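Local coordinates for putative Lipoprotein (Shewanella oneidensis, PDB 3U24), which is of unknown function but binds zinc and, as a DUF885 member of the peptidase MA clan, is probably related to zinc-dependent peptidases, at residues 268-273 / 523-528; 442-447 / 529-534. All blocks are in the same frame, centred on the assembly; numbering follows the deposited sequence.

Interaction 1 of 2, residues 268-273 / 523-528; sequences MVDKDR and SYYSGY. With ZN (zinc ion), chain L.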
loop_
_atom_site.group_PDB
_atom_site.type_symbol
_atom_site.label_atom_id
_atom_site.label_comp_id
_atom_site.label_asym_id
_atom_site.label_seq_id
_atom_site.Cartn_x
_atom_site.Cartn_y
_atom_site.Cartn_z
HETATM N N MSE A 268 10.609 11.505 15.359
HETATM C CA MSE A 268 10.476 12.651 16.303
HETATM C C MSE A 268 11.555 13.685 16.081
HETATM O O MSE A 268 11.265 14.864 16.080
HETATM C CB MSE A 268 10.498 12.186 17.764
HETATM C CG MSE A 268 9.232 11.425 18.216
HETATM SE SE MSE A 268 7.566 12.468 18.281
HETATM C CE MSE A 268 7.884 13.312 20.058
ATOM N N VAL A 269 12.798 13.259 15.902
ATOM C CA VAL A 269 13.894 14.181 15.585
ATOM C C VAL A 269 13.705 14.833 14.192
ATOM O O VAL A 269 13.835 16.043 14.042
ATOM C CB VAL A 269 15.285 13.484 15.739
ATOM C CG1 VAL A 269 16.417 14.351 15.173
ATOM C CG2 VAL A 269 15.559 13.135 17.230
ATOM N N ASP A 270 13.347 14.056 13.180
ATOM C CA ASP A 270 13.164 14.640 11.860
ATOM C C ASP A 270 12.052 15.706 11.852
ATOM O O ASP A 270 12.186 16.735 11.209
ATOM C CB ASP A 270 12.878 13.576 10.775
ATOM C CG ASP A 270 14.128 13.048 10.092
ATOM O OD1 ASP A 270 15.197 13.732 10.025
ATOM O OD2 ASP A 270 14.025 11.907 9.586
ATOM N N LYS A 271 10.970 15.446 12.568
ATOM C CA LYS A 271 9.868 16.414 12.671
ATOM C C LYS A 271 10.394 17.753 13.137
ATOM O O LYS A 271 10.158 18.755 12.511
ATOM C CB LYS A 271 8.749 15.916 13.596
ATOM C CG LYS A 271 7.594 16.902 13.766
ATOM C CD LYS A 271 6.544 16.440 14.773
ATOM C CE LYS A 271 7.003 16.502 16.232
ATOM N NZ LYS A 271 6.996 17.842 16.883
ATOM N N ASP A 272 11.170 17.751 14.198
ATOM C CA ASP A 272 11.770 18.995 14.681
ATOM C C ASP A 272 12.711 19.665 13.680
ATOM O O ASP A 272 12.617 20.874 13.497
ATOM C CB ASP A 272 12.475 18.796 16.044
ATOM C CG ASP A 272 11.495 18.390 17.166
ATOM O OD1 ASP A 272 10.292 18.725 17.069
ATOM O OD2 ASP A 272 11.923 17.760 18.167
ATOM N N ARG A 273 13.596 18.895 13.059
ATOM C CA ARG A 273 14.539 19.442 12.078
ATOM C C ARG A 273 13.766 20.106 10.916
ATOM O O ARG A 273 14.049 21.249 10.540
ATOM C CB ARG A 273 15.499 18.338 11.540
ATOM C CG ARG A 273 16.332 18.734 10.294
ATOM C CD ARG A 273 17.136 17.607 9.586
ATOM N NE ARG A 273 16.295 16.610 8.881
ATOM C CZ ARG A 273 15.705 16.775 7.696
ATOM N NH1 ARG A 273 14.953 15.777 7.221
ATOM N NH2 ARG A 273 15.856 17.913 7.002
ATOM N N SER A 523 5.386 2.638 6.484
ATOM C CA SER A 523 6.177 2.059 5.412
ATOM C C SER A 523 6.922 3.132 4.635
ATOM O O SER A 523 8.099 2.950 4.243
ATOM C CB SER A 523 5.319 1.148 4.500
ATOM O OG SER A 523 4.270 1.832 3.845
ATOM N N TYR A 524 6.262 4.271 4.464
ATOM C CA TYR A 524 6.804 5.359 3.652
ATOM C C TYR A 524 8.082 5.898 4.256
ATOM O O TYR A 524 9.122 5.994 3.572
ATOM C CB TYR A 524 5.797 6.480 3.484
ATOM C CG TYR A 524 4.444 5.974 3.086
ATOM C CD1 TYR A 524 3.523 5.576 4.068
ATOM C CD2 TYR A 524 4.071 5.891 1.752
ATOM C CE1 TYR A 524 2.290 5.090 3.728
ATOM C CE2 TYR A 524 2.827 5.394 1.393
ATOM C CZ TYR A 524 1.947 5.009 2.374
ATOM O OH TYR A 524 0.716 4.517 2.080
ATOM N N TYR A 525 8.027 6.231 5.538
ATOM C CA TYR A 525 9.168 6.843 6.189
ATOM C C TYR A 525 10.285 5.816 6.429
ATOM O O TYR A 525 11.457 6.135 6.350
ATOM C CB TYR A 525 8.741 7.449 7.512
ATOM C CG TYR A 525 9.838 8.123 8.262
ATOM C CD1 TYR A 525 10.448 9.258 7.770
ATOM C CD2 TYR A 525 10.242 7.642 9.490
ATOM C CE1 TYR A 525 11.466 9.881 8.459
ATOM C CE2 TYR A 525 11.227 8.273 10.218
ATOM C CZ TYR A 525 11.821 9.395 9.697
ATOM O OH TYR A 525 12.836 9.957 10.412
ATOM N N SER A 526 9.894 4.602 6.791
ATOM C CA SER A 526 10.863 3.565 7.069
ATOM C C SER A 526 11.765 3.290 5.865
ATOM O O SER A 526 12.979 3.349 5.983
ATOM C CB SER A 526 10.155 2.310 7.491
ATOM O OG SER A 526 11.110 1.285 7.617
ATOM N N GLY A 527 11.189 3.100 4.701
ATOM C CA GLY A 527 12.015 2.887 3.510
ATOM C C GLY A 527 12.837 4.099 3.114
ATOM O O GLY A 527 14.015 3.974 2.789
ATOM N N TYR A 528 12.219 5.287 3.159
ATOM C CA TYR A 528 12.938 6.522 2.935
ATOM C C TYR A 528 14.173 6.681 3.838
ATOM O O TYR A 528 15.278 6.990 3.370
ATOM C CB TYR A 528 11.991 7.691 3.116
ATOM C CG TYR A 528 12.654 9.027 3.323
ATOM C CD1 TYR A 528 13.446 9.599 2.332
ATOM C CD2 TYR A 528 12.448 9.741 4.497
ATOM C CE1 TYR A 528 14.025 10.849 2.510
ATOM C CE2 TYR A 528 13.040 10.971 4.695
ATOM C CZ TYR A 528 13.825 11.519 3.706
ATOM O OH TYR A 528 14.401 12.739 3.934
HETATM ZN ZN ZN L . 9.930 17.517 19.337
HETATM O O HOH W 1 8.805 18.955 18.999
HETATM O O HOH W 2 9.665 15.860 20.880
HETATM O O HOH W 3 9.180 16.393 18.282
#
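D270 and Y525 join two helices through one buried hydrogen bond. The Y525 hydroxyl OH donates a hydrogen bond to D270 OD2, which sits at the ring edge in the ring plane, while the carboxylate stands almost perpendicular to the ring (87°). The modelled OH to OD2 distance, 2.4 Å, is too short for its exact value to be trusted. Tyrosine suits the place by its length: with CG anti to the backbone N (chi1 -179°) the ring bridges segments whose nearest CA atoms, those of D270 and Y525, lie 10.4 Å apart.

Ionic partners hold the acid. OD2 also forms a salt bridge with R529 NH1, so this one oxygen serves two donors. A further salt bridge, R273 NE to D270 OD1, is less certain, since R273 has two conformers.

On another side of helix 260-289, D272 binds a zinc ion with both oxygens, OD2 at 2.3 Å and OD1 at 2.6 Å; three waters are modelled on the ion, two of them doubtfully close.

The contact is a buried tyrosine-aspartate hydrogen bond between helices of the DUF885 fold, with the Y525 side chain about 9 Å from that of E439, which binds zinc with H408 and H414.

Interaction 2 of 2, residues 442-447 / 529-534; sequences AVYTER and REIYDF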
loop_
_atom_site.group_PDB
_atom_site.type_symbol
_atom_site.label_atom_id
_atom_site.label_comp_id
_atom_site.label_asym_id
_atom_site.label_seq_id
_atom_site.Cartn_x
_atom_site.Cartn_y
_atom_site.Cartn_z
ATOM N N ALA A 442 10.428 6.068 -3.694
ATOM C CA ALA A 442 9.721 7.190 -4.272
ATOM C C ALA A 442 9.878 8.418 -3.401
ATOM O O ALA A 442 10.135 9.479 -3.938
ATOM C CB ALA A 442 8.253 6.874 -4.500
ATOM N N VAL A 443 9.766 8.275 -2.077
ATOM C CA VAL A 443 9.991 9.412 -1.126
ATOM C C VAL A 443 11.423 9.951 -1.174
ATOM O O VAL A 443 11.663 11.160 -1.225
ATOM C CB VAL A 443 9.583 9.011 0.304
ATOM C CG1 VAL A 443 9.793 10.143 1.339
ATOM C CG2 VAL A 443 8.123 8.518 0.291
ATOM N N TYR A 444 12.378 9.036 -1.229
ATOM C CA TYR A 444 13.810 9.385 -1.369
ATOM C C TYR A 444 14.022 10.229 -2.612
ATOM O O TYR A 444 14.707 11.275 -2.560
ATOM C CB TYR A 444 14.675 8.133 -1.375
ATOM C CG TYR A 444 16.043 8.362 -1.928
ATOM C CD1 TYR A 444 17.040 8.929 -1.152
ATOM C CD2 TYR A 444 16.330 8.089 -3.257
ATOM C CE1 TYR A 444 18.302 9.157 -1.691
ATOM C CE2 TYR A 444 17.562 8.336 -3.782
ATOM C CZ TYR A 444 18.548 8.878 -3.001
ATOM O OH TYR A 444 19.798 9.113 -3.556
ATOM N N THR A 445 13.370 9.879 -3.720
ATOM C CA THR A 445 13.648 10.648 -4.945
ATOM C C THR A 445 13.248 12.122 -4.864
ATOM O O THR A 445 13.893 12.982 -5.465
ATOM C CB THR A 445 13.074 10.020 -6.225
ATOM O OG1 THR A 445 11.652 9.998 -6.146
ATOM C CG2 THR A 445 13.662 8.645 -6.463
ATOM N N GLU A 446 12.215 12.413 -4.094
ATOM C CA GLU A 446 11.802 13.785 -3.903
ATOM C C GLU A 446 12.957 14.608 -3.276
ATOM O O GLU A 446 13.338 15.674 -3.769
ATOM C CB GLU A 446 10.551 13.851 -3.020
ATOM C CG GLU A 446 9.433 12.899 -3.423
ATOM C CD GLU A 446 8.391 12.681 -2.325
ATOM O OE1 GLU A 446 8.550 13.253 -1.226
ATOM O OE2 GLU A 446 7.414 11.931 -2.555
ATOM N N ARG A 447 13.538 14.073 -2.223
ATOM C CA ARG A 447 14.600 14.757 -1.531
ATOM C C ARG A 447 15.852 14.865 -2.405
ATOM O O ARG A 447 16.434 15.947 -2.565
ATOM C CB ARG A 447 14.850 14.044 -0.202
ATOM C CG ARG A 447 16.144 14.353 0.513
ATOM C CD ARG A 447 16.189 15.701 1.155
ATOM N NE ARG A 447 15.225 15.763 2.258
ATOM C CZ ARG A 447 15.272 16.617 3.292
ATOM N NH1 ARG A 447 16.268 17.523 3.405
ATOM N NH2 ARG A 447 14.303 16.535 4.215
ATOM N N ARG A 529 13.999 6.444 5.122
ATOM C CA ARG A 529 15.070 6.670 6.092
ATOM C C ARG A 529 16.176 5.670 5.850
ATOM O O ARG A 529 17.350 6.038 5.843
ATOM C CB ARG A 529 14.539 6.558 7.535
ATOM C CG ARG A 529 15.340 7.308 8.605
ATOM C CD ARG A 529 15.451 8.825 8.372
ATOM N NE ARG A 529 16.799 9.220 7.963
ATOM C CZ ARG A 529 17.169 10.453 7.591
ATOM N NH1 ARG A 529 16.322 11.487 7.588
ATOM N NH2 ARG A 529 18.428 10.659 7.231
ATOM N N GLU A 530 15.814 4.398 5.624
ATOM C CA GLU A 530 16.858 3.379 5.376
ATOM C C GLU A 530 17.633 3.638 4.094
ATOM O O GLU A 530 18.818 3.434 4.069
ATOM C CB GLU A 530 16.303 1.945 5.365
ATOM C CG GLU A 530 16.024 1.342 6.728
ATOM C CD GLU A 530 15.764 -0.162 6.646
ATOM O OE1 GLU A 530 14.658 -0.555 6.242
ATOM O OE2 GLU A 530 16.671 -0.963 6.936
ATOM N N ILE A 531 16.964 4.071 3.034
ATOM C CA ILE A 531 17.615 4.354 1.748
ATOM C C ILE A 531 18.567 5.563 1.841
ATOM O O ILE A 531 19.750 5.478 1.423
ATOM C CB ILE A 531 16.594 4.562 0.599
ATOM C CG1 ILE A 531 15.833 3.265 0.318
ATOM C CG2 ILE A 531 17.288 5.019 -0.681
ATOM C CD1 ILE A 531 14.637 3.429 -0.618
ATOM N N TYR A 532 18.084 6.662 2.408
ATOM C CA TYR A 532 18.915 7.857 2.603
ATOM C C TYR A 532 20.100 7.560 3.516
ATOM O O TYR A 532 21.226 7.907 3.177
ATOM C CB TYR A 532 18.102 9.039 3.179
ATOM C CG TYR A 532 18.776 10.369 2.989
ATOM C CD1 TYR A 532 19.722 10.840 3.905
ATOM C CD2 TYR A 532 18.482 11.174 1.879
ATOM C CE1 TYR A 532 20.347 12.084 3.729
ATOM C CE2 TYR A 532 19.125 12.412 1.665
ATOM C CZ TYR A 532 20.072 12.857 2.587
ATOM O OH TYR A 532 20.699 14.087 2.390
ATOM N N ASP A 533 19.866 6.936 4.662
ATOM C CA ASP A 533 20.990 6.575 5.560
ATOM C C ASP A 533 21.954 5.583 4.879
ATOM O O ASP A 533 23.140 5.743 4.974
ATOM C CB ASP A 533 20.513 5.981 6.881
ATOM C CG ASP A 533 19.700 6.977 7.729
ATOM O OD1 ASP A 533 19.809 8.226 7.490
ATOM O OD2 ASP A 533 18.950 6.480 8.638
ATOM N N PHE A 534 21.447 4.580 4.177
ATOM C CA PHE A 534 22.351 3.722 3.416
ATOM C C PHE A 534 23.151 4.514 2.386
ATOM O O PHE A 534 24.327 4.287 2.236
ATOM C CB PHE A 534 21.617 2.570 2.724
ATOM C CG PHE A 534 22.496 1.733 1.822
ATOM C CD1 PHE A 534 23.752 1.298 2.254
ATOM C CD2 PHE A 534 22.063 1.369 0.572
ATOM C CE1 PHE A 534 24.556 0.536 1.435
ATOM C CE2 PHE A 534 22.847 0.589 -0.247
ATOM C CZ PHE A 534 24.108 0.195 0.159
#
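The Y444 ring carries I531 on one face and Y532 at its edge. I531 CG2 makes a CH-pi contact, 4.0 Å from the centroid of the Y444 ring and 20° off its normal, nearest the CG side of the ring. Near the ring plane, Y444 CD1 meets Y532 CD2 at 4.0 Å. W441 also touches Y444, their rings inclined to each other. The Y532 ring is approached obliquely from helix 435-451: R447 CG lies 3.7 Å from Y532 CE2, an aliphatic contact made before the arginine chain bends and hands its NE to Y465 OH.

Tyrosine fits both positions because a broad apolar ring ends in a hydroxyl that finds a hydrogen-bond partner beyond the contact. CG of Y444 is anti to the backbone N (chi1 162°), laying the ring against helix 523-542, and its OH bonds to H552 and R535; that of Y532 bonds to E451. An alanine in place of Y444 would probably leave the I531 methyl and the Y532 ring without their partner and H552 and R535 without its hydroxyl.

Within 529-534, R529 holds D533 OD1 from one face of the carboxylate, with NH2 at 2.8 Å from OD1.

The helices pack with the axes of 442-447 and 529-534 9.3 Å apart and inclined at 51°. Helix 459-485 touches R447, helix 563-571 touches I531 through V563, and helix 401-409 touches A442, V443, T445 and E446 of helix 435-451, where E446 OE2 bonds to ND1 of the zinc ligand H408, a second-shell contact.

From the N terminus the chain passes 268-273 on helix 260-289, then 442-447 on helix 435-451, and returns on helix 523-542, where 523-528 and 529-534 follow each other directly. Interaction 1 thus closes a loop of 249 residues that holds the small three-stranded sheet and the zinc ligands H408, H414 and E439; interaction 2 closes one of 81. The segments alternate, so the loops cross rather than nest. Helix 523-542 is the common partner, tying the other two helices together. The contacts also join directly, through the salt bridge that R529 sends from one to the other and through Y528, which packs on V443.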